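Side-chain contacts in periplasmic binding protein (Agrobacterium tumefaciens str. B6, PDB 5L9G), which binds the opine mannopine and probably delivers it to an ABC transporter for uptake into the bacterium: residues 25-28 and 32-35; 39-44 and 52-57; 46-51 and 270-275. One frame throughout, in Å; residues are numbered along the deposited sequence.

Overall arrangement
All three contacts involve helix 30-48, following it from its first turns to its C-terminal end. Contact 1 (25-28 with 32-35) joins its start to strand 23-27 beside mannopine; contact 2 (39-44 with 52-57), its centre about 7 Å away, joins the middle to the parallel neighbour, strand 52-56. Both join elements of one beta-alpha-beta unit, contact 1 closing along the chain before contact 2 opens. Contact 3 (46-51 with 270-275), about 10 Å from contact 2 and about 16 Å from contact 1 between centres, ties the helix end to helix 263-273; segment 46-51 falls inside contact 2, so these two cross along the chain. One helix therefore runs from the ligand pocket to the surface.

Contact 1: residues 25-28 and 32-35; sequences IASS and WQEA. With MO0 (mannopine), chain C.
Trp32 and Gln33 both place CG anti to the backbone N (chi1 168° and -175°), yet from successive positions on the helix they send their side chains to different parts of segment 25-28. The indole of Trp32 comes up beside the two serine hydroxyls. Ser28 OG lies at the ring edge, near its plane, 3.8 Å from Trp32 CD1, whereas Ser27 OG approaches obliquely, 3.4 Å from Trp32 NE1 at an angle too poor for a hydrogen bond. Ser27 OG and Trp32 NE1 are each hydrogen-bonded to Gln78 OE1 instead, so one amide oxygen holds the hydroxyl and the indole N-H together. Mannopine lies across one indole face: its CG sits 3.4 Å above the plane, over the centre, and its NE2 comes to 3.3 Å from Trp32 CZ2. The glutamine-derived part of the ligand thus lies against the indole, its methylene over the ring centre. Ser28, also of the pocket, has its OG 3.2 Å from mannopine O.

Gln33 bends at chi2, which turns its amide against the strand backbone. Its OE1 receives a weak hydrogen bond from Ser27 N (3.2 Å, 123° at the hydrogen) and also touches Ser27 CB at 3.3 Å. Gly29 N is the stronger donor to OE1, and NE2 donates to Asp55 O, so Gln33 bridges the end of strand 23-27, the turn after it and strand 52-56. Trp32 meanwhile reaches strand 115-128 through Asn118 and Ser119, and Phe286 from a loop packs against Trp32 and Ala35.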
ATOM      1  N   ILE A  25      17.050   7.153  -0.427  1.00 46.00           N
ATOM      2  CA  ILE A  25      15.931   6.190  -0.335  1.00 43.92           C
ATOM      3  C   ILE A  25      14.628   6.940  -0.041  1.00 46.07           C
ATOM      4  O   ILE A  25      14.606   7.858   0.779  1.00 44.80           O
ATOM      5  CB  ILE A  25      16.263   5.026   0.650  1.00 46.56           C
ATOM      6  CG1 ILE A  25      15.171   3.926   0.638  1.00 44.98           C
ATOM      7  CG2 ILE A  25      16.580   5.545   2.091  1.00 46.85           C
ATOM      8  CD1 ILE A  25      15.698   2.585   1.035  1.00 47.87           C
ATOM      9  N   ALA A  26      13.545   6.578  -0.734  1.00 43.45           N
ATOM     10  CA  ALA A  26      12.298   7.281  -0.550  1.00 41.98           C
ATOM     11  C   ALA A  26      11.097   6.367  -0.361  1.00 41.43           C
ATOM     12  O   ALA A  26      10.932   5.396  -1.096  1.00 41.15           O
ATOM     13  CB  ALA A  26      12.051   8.248  -1.705  1.00 43.80           C
ATOM     14  N   SER A  27      10.250   6.692   0.617  1.00 37.55           N
ATOM     15  CA  SER A  27       8.991   5.967   0.808  1.00 36.07           C
ATOM     16  C   SER A  27       7.887   7.038   0.949  1.00 39.82           C
ATOM     17  O   SER A  27       8.080   8.160   0.462  1.00 40.67           O
ATOM     18  CB  SER A  27       9.070   4.953   1.951  1.00 37.38           C
ATOM     19  OG  SER A  27       7.878   4.203   2.129  1.00 36.59           O
ATOM     20  N   SER A  28       6.767   6.733   1.598  1.00 35.08           N
ATOM     21  CA  SER A  28       5.632   7.648   1.644  1.00 34.39           C
ATOM     22  C   SER A  28       5.424   8.413   2.967  1.00 35.51           C
ATOM     23  O   SER A  28       4.343   8.976   3.173  1.00 34.50           O
ATOM     24  CB  SER A  28       4.354   6.904   1.255  1.00 34.58           C
ATOM     25  OG  SER A  28       3.957   6.029   2.299  1.00 34.88           O
ATOM     26  N   TRP A  32       4.915   4.514   8.573  1.00 30.61           N
ATOM     27  CA  TRP A  32       5.441   3.483   7.677  1.00 31.30           C
ATOM     28  C   TRP A  32       6.906   3.746   7.325  1.00 34.16           C
ATOM     29  O   TRP A  32       7.720   2.820   7.405  1.00 31.74           O
ATOM     30  CB  TRP A  32       4.549   3.343   6.432  1.00 29.95           C
ATOM     31  CG  TRP A  32       5.111   2.523   5.291  1.00 31.77           C
ATOM     32  CD1 TRP A  32       5.146   2.890   3.978  1.00 34.63           C
ATOM     33  CD2 TRP A  32       5.674   1.191   5.352  1.00 32.15           C
ATOM     34  NE1 TRP A  32       5.674   1.872   3.213  1.00 35.32           N
ATOM     35  CE2 TRP A  32       6.000   0.815   4.028  1.00 36.80           C
ATOM     36  CE3 TRP A  32       5.931   0.280   6.398  1.00 33.27           C
ATOM     37  CZ2 TRP A  32       6.615  -0.421   3.717  1.00 36.77           C
ATOM     38  CZ3 TRP A  32       6.553  -0.936   6.095  1.00 35.09           C
ATOM     39  CH2 TRP A  32       6.866  -1.288   4.768  1.00 37.04           C
ATOM     40  N   GLN A  33       7.254   5.014   6.971  1.00 31.33           N
ATOM     41  CA  GLN A  33       8.646   5.373   6.644  1.00 31.89           C
ATOM     42  C   GLN A  33       9.523   5.241   7.876  1.00 35.05           C
ATOM     43  O   GLN A  33      10.655   4.754   7.770  1.00 35.52           O
ATOM     44  CB  GLN A  33       8.752   6.767   6.036  1.00 33.04           C
ATOM     45  CG  GLN A  33      10.193   7.105   5.586  1.00 37.71           C
ATOM     46  CD  GLN A  33      10.246   7.873   4.302  1.00 43.28           C
ATOM     47  OE1 GLN A  33       9.303   7.842   3.499  1.00 38.68           O
ATOM     48  NE2 GLN A  33      11.359   8.571   4.074  1.00 37.37           N
ATOM     49  N   GLU A  34       8.991   5.643   9.046  1.00 33.06           N
ATOM     50  CA  GLU A  34       9.695   5.533  10.318  1.00 33.45           C
ATOM     51  C   GLU A  34      10.004   4.071  10.660  1.00 36.45           C
ATOM     52  O   GLU A  34      11.120   3.768  11.089  1.00 38.01           O
ATOM     53  CB  GLU A  34       8.927   6.251  11.446  1.00 33.72           C
ATOM     54  CG  GLU A  34       8.959   7.761  11.257  1.00 40.08           C
ATOM     55  CD  GLU A  34       8.028   8.598  12.118  1.00 56.47           C
ATOM     56  OE1 GLU A  34       7.492   8.069  13.119  1.00 51.25           O
ATOM     57  OE2 GLU A  34       7.859   9.800  11.808  1.00 44.00           O
ATOM     58  N   ALA A  35       9.052   3.168  10.417  1.00 34.72           N
ATOM     59  CA  ALA A  35       9.242   1.734  10.654  1.00 34.91           C
ATOM     60  C   ALA A  35      10.351   1.174   9.750  1.00 37.93           C
ATOM     61  O   ALA A  35      11.217   0.443  10.226  1.00 38.64           O
ATOM     62  CB  ALA A  35       7.948   0.986  10.418  1.00 34.46           C
TER
HETATM   63  OAB MO0 C 401       3.893   2.904  -5.586  1.00 37.00           O
HETATM   64  CAF MO0 C 401       3.852   4.214  -5.089  1.00 37.76           C
HETATM   65  CAG MO0 C 401       2.919   4.376  -3.903  1.00 35.67           C
HETATM   66  OAC MO0 C 401       1.638   4.662  -4.344  1.00 36.39           O
HETATM   67  CAH MO0 C 401       2.983   3.252  -2.897  1.00 36.53           C
HETATM   68  OAM MO0 C 401       4.271   3.042  -2.448  1.00 36.67           O
HETATM   69  CAI MO0 C 401       2.011   3.366  -1.723  1.00 33.31           C
HETATM   70  OAD MO0 C 401       2.274   4.506  -0.963  1.00 35.73           O
HETATM   71  CAJ MO0 C 401       1.963   2.112  -0.898  1.00 33.25           C
HETATM   72  OAE MO0 C 401       1.578   1.040  -1.710  1.00 37.76           O
HETATM   73  CAK MO0 C 401       1.089   2.206   0.362  1.00 29.10           C
HETATM   74  N   MO0 C 401       1.866   1.741   1.517  1.00 29.28           N
HETATM   75  CA  MO0 C 401       1.038   1.573   2.737  1.00 28.88           C
HETATM   76  C   MO0 C 401       1.263   2.731   3.679  1.00 33.73           C
HETATM   77  O   MO0 C 401       1.947   3.706   3.302  1.00 31.54           O
HETATM   78  CB  MO0 C 401       1.266   0.254   3.435  1.00 31.10           C
HETATM   79  CG  MO0 C 401       2.556   0.223   4.228  1.00 32.04           C
HETATM   80  CD  MO0 C 401       3.051  -1.154   4.497  1.00 33.36           C
HETATM   81  OE1 MO0 C 401       2.802  -1.703   5.762  1.00 29.25           O
HETATM   82  NE2 MO0 C 401       3.681  -1.834   3.670  1.00 35.97           N
HETATM   83  OXT MO0 C 401       0.714   2.768   4.826  1.00 30.26           O

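Contact 2: residues 39-44 and 52-57; sequences ALWAPA and YTQDTF. With EDO (1,2-ethanediol), chain E.
Helix 30-48 returns the chain from strand 23-27 to strand 52-56 in a beta-alpha-beta crossover, and this contact is where the helix lies against the second strand. The segment axes come within 10.4 Å and their directions differ by 160°, the nearly antiparallel course expected of a helix joining two parallel strands.

Trp41 and Tyr52 form the apolar centre. Tyr52 has CG between its backbone N and carbonyl carbon (chi1 70°), which raises the phenol from the strand towards the helix; there its CE2 packs 3.8 Å from Trp41 CB. The methylene approaches the phenol obliquely. Farther along the strand, Gln54 meets the six-membered part of the indole at its edge: OE1 lies near the ring plane, 3.6 Å from Trp41 CZ3, and the amide is turned 75° from the ring. The same oxygen accepts a hydrogen bond from Gln33 NE2, while Trp41 NE1 is bonded to Tyr254 OH, so polar partners hold both the amide and the indole.

The phenol end reaches Ala42, with Tyr52 OH 3.5 Å from Ala42 CB. Its approach to Ala42 N has too poor an angle for a hydrogen bond; Asp37 OD1 is the protein partner of this hydroxyl. A 1,2-ethanediol, probably from the crystallisation liquor, spans the two segments: its O2 donates to Ala42 O at 2.6 Å and its O1 donates to Tyr52 OH at 2.8 Å.

The buried indole also touches Ile25 and Ser27 of strand 23-27, so the helix spans both strands. That arrangement is the parallel beta-alpha-beta unit from which the alpha/beta lobes of periplasmic binding proteins are built.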
ATOM      1  N   ALA A  39      13.821  -0.328  11.399  1.00 40.47           N
ATOM      2  CA  ALA A  39      14.018  -1.765  11.250  1.00 40.86           C
ATOM      3  C   ALA A  39      14.959  -2.173  10.136  1.00 45.73           C
ATOM      4  O   ALA A  39      15.632  -3.202  10.262  1.00 46.93           O
ATOM      5  CB  ALA A  39      12.678  -2.432  11.032  1.00 40.44           C
ATOM      6  N   LEU A  40      14.968  -1.417   9.025  1.00 41.14           N
ATOM      7  CA  LEU A  40      15.721  -1.798   7.826  1.00 40.60           C
ATOM      8  C   LEU A  40      16.872  -0.889   7.435  1.00 46.13           C
ATOM      9  O   LEU A  40      18.011  -1.351   7.372  1.00 47.19           O
ATOM     10  CB  LEU A  40      14.752  -1.929   6.627  1.00 39.48           C
ATOM     11  CG  LEU A  40      13.429  -2.690   6.855  1.00 40.86           C
ATOM     12  CD1 LEU A  40      12.479  -2.508   5.659  1.00 40.24           C
ATOM     13  CD2 LEU A  40      13.684  -4.166   7.123  1.00 42.62           C
ATOM     14  N   TRP A  41      16.588   0.396   7.150  1.00 42.55           N
ATOM     15  CA  TRP A  41      17.582   1.324   6.606  1.00 44.24           C
ATOM     16  C   TRP A  41      18.734   1.631   7.568  1.00 48.97           C
ATOM     17  O   TRP A  41      19.877   1.374   7.206  1.00 49.77           O
ATOM     18  CB  TRP A  41      16.910   2.611   6.099  1.00 42.63           C
ATOM     19  CG  TRP A  41      15.713   2.397   5.203  1.00 42.95           C
ATOM     20  CD1 TRP A  41      15.351   1.246   4.553  1.00 45.95           C
ATOM     21  CD2 TRP A  41      14.737   3.382   4.849  1.00 41.51           C
ATOM     22  NE1 TRP A  41      14.183   1.445   3.853  1.00 44.41           N
ATOM     23  CE2 TRP A  41      13.788   2.752   4.010  1.00 44.85           C
ATOM     24  CE3 TRP A  41      14.554   4.738   5.184  1.00 41.60           C
ATOM     25  CZ2 TRP A  41      12.703   3.446   3.456  1.00 42.62           C
ATOM     26  CZ3 TRP A  41      13.464   5.414   4.657  1.00 41.46           C
ATOM     27  CH2 TRP A  41      12.550   4.769   3.809  1.00 41.68           C
ATOM     28  N   ALA A  42      18.445   2.158   8.781  1.00 43.67           N
ATOM     29  CA  ALA A  42      19.508   2.436   9.770  1.00 45.37           C
ATOM     30  C   ALA A  42      20.354   1.178  10.122  1.00 48.75           C
ATOM     31  O   ALA A  42      21.563   1.276  10.019  1.00 48.92           O
ATOM     32  CB  ALA A  42      18.939   3.094  11.027  1.00 45.11           C
ATOM     33  N   PRO A  43      19.807  -0.018  10.468  1.00 47.56           N
ATOM     34  CA  PRO A  43      20.704  -1.155  10.763  1.00 50.66           C
ATOM     35  C   PRO A  43      21.458  -1.705   9.549  1.00 54.85           C
ATOM     36  O   PRO A  43      22.635  -2.040   9.696  1.00 56.46           O
ATOM     37  CB  PRO A  43      19.788  -2.204  11.407  1.00 52.03           C
ATOM     38  CG  PRO A  43      18.469  -1.555  11.569  1.00 53.92           C
ATOM     39  CD  PRO A  43      18.395  -0.406  10.635  1.00 48.23           C
ATOM     40  N   ALA A  44      20.809  -1.772   8.356  1.00 50.66           N
ATOM     41  CA  ALA A  44      21.487  -2.263   7.139  1.00 51.60           C
ATOM     42  C   ALA A  44      22.631  -1.336   6.714  1.00 57.68           C
ATOM     43  O   ALA A  44      23.719  -1.821   6.398  1.00 59.38           O
ATOM     44  CB  ALA A  44      20.503  -2.450   5.994  1.00 51.40           C
ATOM     45  N   TYR A  52      23.197   7.295   4.106  1.00 54.26           N
ATOM     46  CA  TYR A  52      22.005   7.439   3.282  1.00 52.51           C
ATOM     47  C   TYR A  52      21.174   8.667   3.687  1.00 55.57           C
ATOM     48  O   TYR A  52      21.234   9.133   4.837  1.00 54.93           O
ATOM     49  CB  TYR A  52      21.149   6.128   3.281  1.00 51.94           C
ATOM     50  CG  TYR A  52      20.485   5.866   4.616  1.00 50.76           C
ATOM     51  CD1 TYR A  52      21.224   5.418   5.706  1.00 54.06           C
ATOM     52  CD2 TYR A  52      19.141   6.171   4.820  1.00 48.61           C
ATOM     53  CE1 TYR A  52      20.650   5.287   6.967  1.00 53.86           C
ATOM     54  CE2 TYR A  52      18.556   6.052   6.086  1.00 48.28           C
ATOM     55  CZ  TYR A  52      19.318   5.600   7.152  1.00 54.39           C
ATOM     56  OH  TYR A  52      18.782   5.418   8.394  1.00 50.54           O
ATOM     57  N   THR A  53      20.410   9.184   2.722  1.00 51.88           N
ATOM     58  CA  THR A  53      19.502  10.318   2.863  1.00 50.57           C
ATOM     59  C   THR A  53      18.087   9.816   2.555  1.00 50.75           C
ATOM     60  O   THR A  53      17.909   9.011   1.636  1.00 51.39           O
ATOM     61  CB  THR A  53      19.959  11.466   1.929  1.00 60.72           C
ATOM     62  OG1 THR A  53      20.994  12.206   2.577  1.00 61.69           O
ATOM     63  CG2 THR A  53      18.822  12.426   1.530  1.00 58.32           C
ATOM     64  N   GLN A  54      17.094  10.281   3.323  1.00 45.03           N
ATOM     65  CA  GLN A  54      15.689   9.936   3.092  1.00 43.43           C
ATOM     66  C   GLN A  54      14.969  11.034   2.298  1.00 48.65           C
ATOM     67  O   GLN A  54      15.298  12.220   2.414  1.00 49.69           O
ATOM     68  CB  GLN A  54      14.945   9.787   4.428  1.00 43.53           C
ATOM     69  CG  GLN A  54      15.334   8.604   5.282  1.00 47.56           C
ATOM     70  CD  GLN A  54      14.458   8.571   6.506  1.00 55.67           C
ATOM     71  OE1 GLN A  54      13.223   8.506   6.426  1.00 43.71           O
ATOM     72  NE2 GLN A  54      15.073   8.672   7.671  1.00 55.74           N
ATOM     73  N   ASP A  55      13.938  10.636   1.551  1.00 45.53           N
ATOM     74  CA  ASP A  55      13.015  11.537   0.880  1.00 44.06           C
ATOM     75  C   ASP A  55      11.622  10.891   0.963  1.00 45.24           C
ATOM     76  O   ASP A  55      11.507   9.743   1.415  1.00 43.78           O
ATOM     77  CB  ASP A  55      13.426  11.862  -0.558  1.00 46.98           C
ATOM     78  CG  ASP A  55      12.856  13.175  -1.087  1.00 51.15           C
ATOM     79  OD1 ASP A  55      12.084  13.827  -0.353  1.00 49.00           O
ATOM     80  OD2 ASP A  55      13.212  13.566  -2.228  1.00 56.51           O
ATOM     81  N   THR A  56      10.563  11.628   0.601  1.00 40.80           N
ATOM     82  CA  THR A  56       9.199  11.079   0.652  1.00 39.60           C
ATOM     83  C   THR A  56       8.474  11.444  -0.629  1.00 43.55           C
ATOM     84  O   THR A  56       8.763  12.488  -1.232  1.00 44.80           O
ATOM     85  CB  THR A  56       8.399  11.569   1.896  1.00 43.07           C
ATOM     86  OG1 THR A  56       8.231  12.977   1.785  1.00 51.78           O
ATOM     87  CG2 THR A  56       9.073  11.221   3.252  1.00 36.66           C
ATOM     88  N   PHE A  57       7.543  10.577  -1.050  1.00 40.83           N
ATOM     89  CA  PHE A  57       6.722  10.775  -2.241  1.00 39.86           C
ATOM     90  C   PHE A  57       5.482   9.890  -2.127  1.00 42.02           C
ATOM     91  O   PHE A  57       5.483   8.905  -1.370  1.00 39.83           O
ATOM     92  CB  PHE A  57       7.499  10.451  -3.537  1.00 42.09           C
ATOM     93  CG  PHE A  57       7.648   8.981  -3.865  1.00 43.09           C
ATOM     94  CD1 PHE A  57       8.505   8.170  -3.128  1.00 44.29           C
ATOM     95  CD2 PHE A  57       6.893   8.396  -4.890  1.00 45.34           C
ATOM     96  CE1 PHE A  57       8.609   6.803  -3.413  1.00 47.06           C
ATOM     97  CE2 PHE A  57       7.020   7.039  -5.191  1.00 47.64           C
ATOM     98  CZ  PHE A  57       7.865   6.247  -4.439  1.00 46.18           C
TER
HETATM   99  C1  EDO E 403      21.647   5.541  10.832  1.00 60.64           C
HETATM  100  O1  EDO E 403      20.692   6.385  10.194  1.00 61.77           O
HETATM  101  C2  EDO E 403      22.544   4.874   9.755  1.00 57.64           C
HETATM  102  O2  EDO E 403      22.855   3.546  10.125  1.00 54.27           O

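Contact 3: residues 46-51 and 270-275; sequences KALNIT and LKEMSK
Glu272 and Leu48 account for most of the surface buried here, with Ala47 adding a smaller share. The two longer side chains run alongside one another, pointing opposite ways, and their contacts are mainly between aliphatic groups: Leu48 CD1 lies 3.7 Å from Glu272 CB, and Leu48 CG is 3.9 Å from Glu272 CG. Glu272 has a bend at chi2 (64°) that turns the carboxylate aside, leaving OE1 4.0 Å from Leu48 CD2. Its other oxygen, OE2, lies 3.9 Å from Ala47 CB.

No hydrogen bond joins the two segments; the charge of Glu272 is met by other groups. Lys275 NZ forms a salt bridge to Glu272 OE1 at 3.0 Å, approaching 36° out of the carboxylate plane, and Tyr278 OH is hydrogen-bonded to OE2. With both oxygens held, the rotation of the carboxylate is restricted.

Leu48 directly precedes Asn49, whose positive phi closes the helix in a Schellman motif. The contact therefore sets the C-terminal end of helix 30-48 beside the last turns of helix 263-273, at the surface, while Met273 packs inward on Trp41 and Ala44 of helix 30-48 and on Tyr254 of strand 240-256.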
ATOM      1  N   LYS A  46      24.301   0.637   8.718  1.00 59.19           N
ATOM      2  CA  LYS A  46      25.311   0.499   9.787  1.00 61.82           C
ATOM      3  C   LYS A  46      26.202  -0.731   9.494  1.00 66.30           C
ATOM      4  O   LYS A  46      27.426  -0.634   9.546  1.00 66.96           O
ATOM      5  CB  LYS A  46      24.631   0.349  11.168  1.00 63.72           C
ATOM      6  CG  LYS A  46      25.602   0.488  12.346  1.00 88.51           C
ATOM      7  CD  LYS A  46      25.220  -0.401  13.525  1.00101.55           C
ATOM      8  CE  LYS A  46      24.496   0.352  14.616  1.00112.75           C
ATOM      9  NZ  LYS A  46      24.338  -0.476  15.839  1.00122.30           N
ATOM     10  N   ALA A  47      25.572  -1.870   9.139  1.00 62.16           N
ATOM     11  CA  ALA A  47      26.259  -3.121   8.809  1.00 63.52           C
ATOM     12  C   ALA A  47      27.167  -3.003   7.583  1.00 69.05           C
ATOM     13  O   ALA A  47      28.258  -3.590   7.589  1.00 72.03           O
ATOM     14  CB  ALA A  47      25.249  -4.234   8.615  1.00 63.42           C
ATOM     15  N   LEU A  48      26.742  -2.243   6.543  1.00 62.26           N
ATOM     16  CA  LEU A  48      27.553  -2.068   5.327  1.00 63.95           C
ATOM     17  C   LEU A  48      28.537  -0.906   5.452  1.00 69.06           C
ATOM     18  O   LEU A  48      29.354  -0.703   4.551  1.00 70.11           O
ATOM     19  CB  LEU A  48      26.681  -1.836   4.081  1.00 63.06           C
ATOM     20  CG  LEU A  48      25.685  -2.907   3.674  1.00 66.02           C
ATOM     21  CD1 LEU A  48      24.694  -2.333   2.702  1.00 64.80           C
ATOM     22  CD2 LEU A  48      26.378  -4.121   3.068  1.00 68.96           C
ATOM     23  N   ASN A  49      28.407  -0.116   6.533  1.00 65.90           N
ATOM     24  CA  ASN A  49      29.190   1.088   6.825  1.00 67.38           C
ATOM     25  C   ASN A  49      29.027   2.129   5.683  1.00 72.11           C
ATOM     26  O   ASN A  49      30.002   2.593   5.082  1.00 73.55           O
ATOM     27  CB  ASN A  49      30.653   0.738   7.172  1.00 71.55           C
ATOM     28  CG  ASN A  49      31.436   1.895   7.704  1.00 85.52           C
ATOM     29  OD1 ASN A  49      31.115   2.466   8.751  1.00 77.43           O
ATOM     30  ND2 ASN A  49      32.400   2.319   6.923  1.00 78.45           N
ATOM     31  N   ILE A  50      27.756   2.436   5.359  1.00 67.64           N
ATOM     32  CA  ILE A  50      27.372   3.397   4.314  1.00 66.97           C
ATOM     33  C   ILE A  50      26.474   4.503   4.904  1.00 66.71           C
ATOM     34  O   ILE A  50      25.888   4.313   5.974  1.00 64.74           O
ATOM     35  CB  ILE A  50      26.724   2.709   3.068  1.00 70.30           C
ATOM     36  CG1 ILE A  50      25.334   2.118   3.384  1.00 68.02           C
ATOM     37  CG2 ILE A  50      27.652   1.663   2.424  1.00 74.41           C
ATOM     38  CD1 ILE A  50      24.358   2.099   2.201  1.00 78.05           C
ATOM     39  N   THR A  51      26.375   5.650   4.208  1.00 61.85           N
ATOM     40  CA  THR A  51      25.514   6.762   4.612  1.00 59.59           C
ATOM     41  C   THR A  51      24.370   6.886   3.617  1.00 61.14           C
ATOM     42  O   THR A  51      24.551   6.611   2.426  1.00 62.16           O
ATOM     43  CB  THR A  51      26.286   8.082   4.768  1.00 66.54           C
ATOM     44  OG1 THR A  51      26.901   8.426   3.517  1.00 69.64           O
ATOM     45  CG2 THR A  51      27.299   8.037   5.899  1.00 67.21           C
ATOM     46  N   LEU A 270      19.967  -2.475  -0.812  1.00 52.10           N
ATOM     47  CA  LEU A 270      18.719  -3.222  -1.004  1.00 50.61           C
ATOM     48  C   LEU A 270      18.893  -4.713  -0.682  1.00 54.02           C
ATOM     49  O   LEU A 270      18.024  -5.280  -0.028  1.00 51.15           O
ATOM     50  CB  LEU A 270      18.161  -3.015  -2.424  1.00 50.88           C
ATOM     51  CG  LEU A 270      16.886  -3.805  -2.793  1.00 55.01           C
ATOM     52  CD1 LEU A 270      15.759  -3.565  -1.798  1.00 53.42           C
ATOM     53  CD2 LEU A 270      16.457  -3.511  -4.205  1.00 59.18           C
ATOM     54  N   LYS A 271      20.018  -5.333  -1.095  1.00 54.49           N
ATOM     55  CA  LYS A 271      20.291  -6.750  -0.805  1.00 55.22           C
ATOM     56  C   LYS A 271      20.367  -6.940   0.722  1.00 57.82           C
ATOM     57  O   LYS A 271      19.681  -7.808   1.274  1.00 56.18           O
ATOM     58  CB  LYS A 271      21.600  -7.222  -1.485  1.00 60.00           C
ATOM     59  CG  LYS A 271      21.874  -8.715  -1.321  1.00 63.53           C
ATOM     60  CD  LYS A 271      23.015  -9.213  -2.226  1.00 69.16           C
ATOM     61  CE  LYS A 271      23.132 -10.715  -2.167  1.00 77.30           C
ATOM     62  NZ  LYS A 271      23.744 -11.281  -3.401  1.00 90.68           N
ATOM     63  N   GLU A 272      21.143  -6.080   1.397  1.00 54.72           N
ATOM     64  CA  GLU A 272      21.301  -6.139   2.847  1.00 54.24           C
ATOM     65  C   GLU A 272      19.970  -5.948   3.596  1.00 52.69           C
ATOM     66  O   GLU A 272      19.622  -6.796   4.409  1.00 51.41           O
ATOM     67  CB  GLU A 272      22.355  -5.113   3.322  1.00 56.66           C
ATOM     68  CG  GLU A 272      22.819  -5.281   4.768  1.00 62.65           C
ATOM     69  CD  GLU A 272      23.560  -6.559   5.127  1.00 72.72           C
ATOM     70  OE1 GLU A 272      24.132  -7.200   4.219  1.00 64.77           O
ATOM     71  OE2 GLU A 272      23.602  -6.903   6.327  1.00 68.91           O
ATOM     72  N   MET A 273      19.226  -4.858   3.327  1.00 48.55           N
ATOM     73  CA  MET A 273      17.969  -4.564   4.041  1.00 46.03           C
ATOM     74  C   MET A 273      16.846  -5.618   3.839  1.00 49.06           C
ATOM     75  O   MET A 273      15.909  -5.667   4.649  1.00 47.25           O
ATOM     76  CB  MET A 273      17.449  -3.148   3.729  1.00 46.82           C
ATOM     77  CG  MET A 273      16.774  -3.003   2.365  1.00 49.38           C
ATOM     78  SD  MET A 273      16.124  -1.336   2.099  1.00 51.46           S
ATOM     79  CE  MET A 273      17.663  -0.391   1.967  1.00 50.73           C
ATOM     80  N   SER A 274      16.950  -6.441   2.770  1.00 46.82           N
ATOM     81  CA  SER A 274      15.959  -7.485   2.467  1.00 45.92           C
ATOM     82  C   SER A 274      16.143  -8.729   3.349  1.00 51.88           C
ATOM     83  O   SER A 274      15.281  -9.618   3.349  1.00 51.58           O
ATOM     84  CB  SER A 274      16.032  -7.881   0.994  1.00 48.78           C
ATOM     85  OG  SER A 274      15.692  -6.810   0.132  1.00 51.13           O
ATOM     86  N   LYS A 275      17.268  -8.799   4.084  1.00 49.92           N
ATOM     87  CA  LYS A 275      17.616  -9.928   4.957  1.00 51.60           C
ATOM     88  C   LYS A 275      16.632 -10.143   6.104  1.00 53.96           C
ATOM     89  O   LYS A 275      16.074  -9.177   6.616  1.00 52.70           O
ATOM     90  CB  LYS A 275      19.048  -9.812   5.479  1.00 55.77           C
ATOM     91  CG  LYS A 275      20.106 -10.127   4.418  1.00 57.81           C
ATOM     92  CD  LYS A 275      21.511  -9.940   4.978  1.00 62.86           C
ATOM     93  CE  LYS A 275      22.562 -10.480   4.042  1.00 77.29           C
ATOM     94  NZ  LYS A 275      23.937 -10.211   4.553  1.00 80.75           N
TER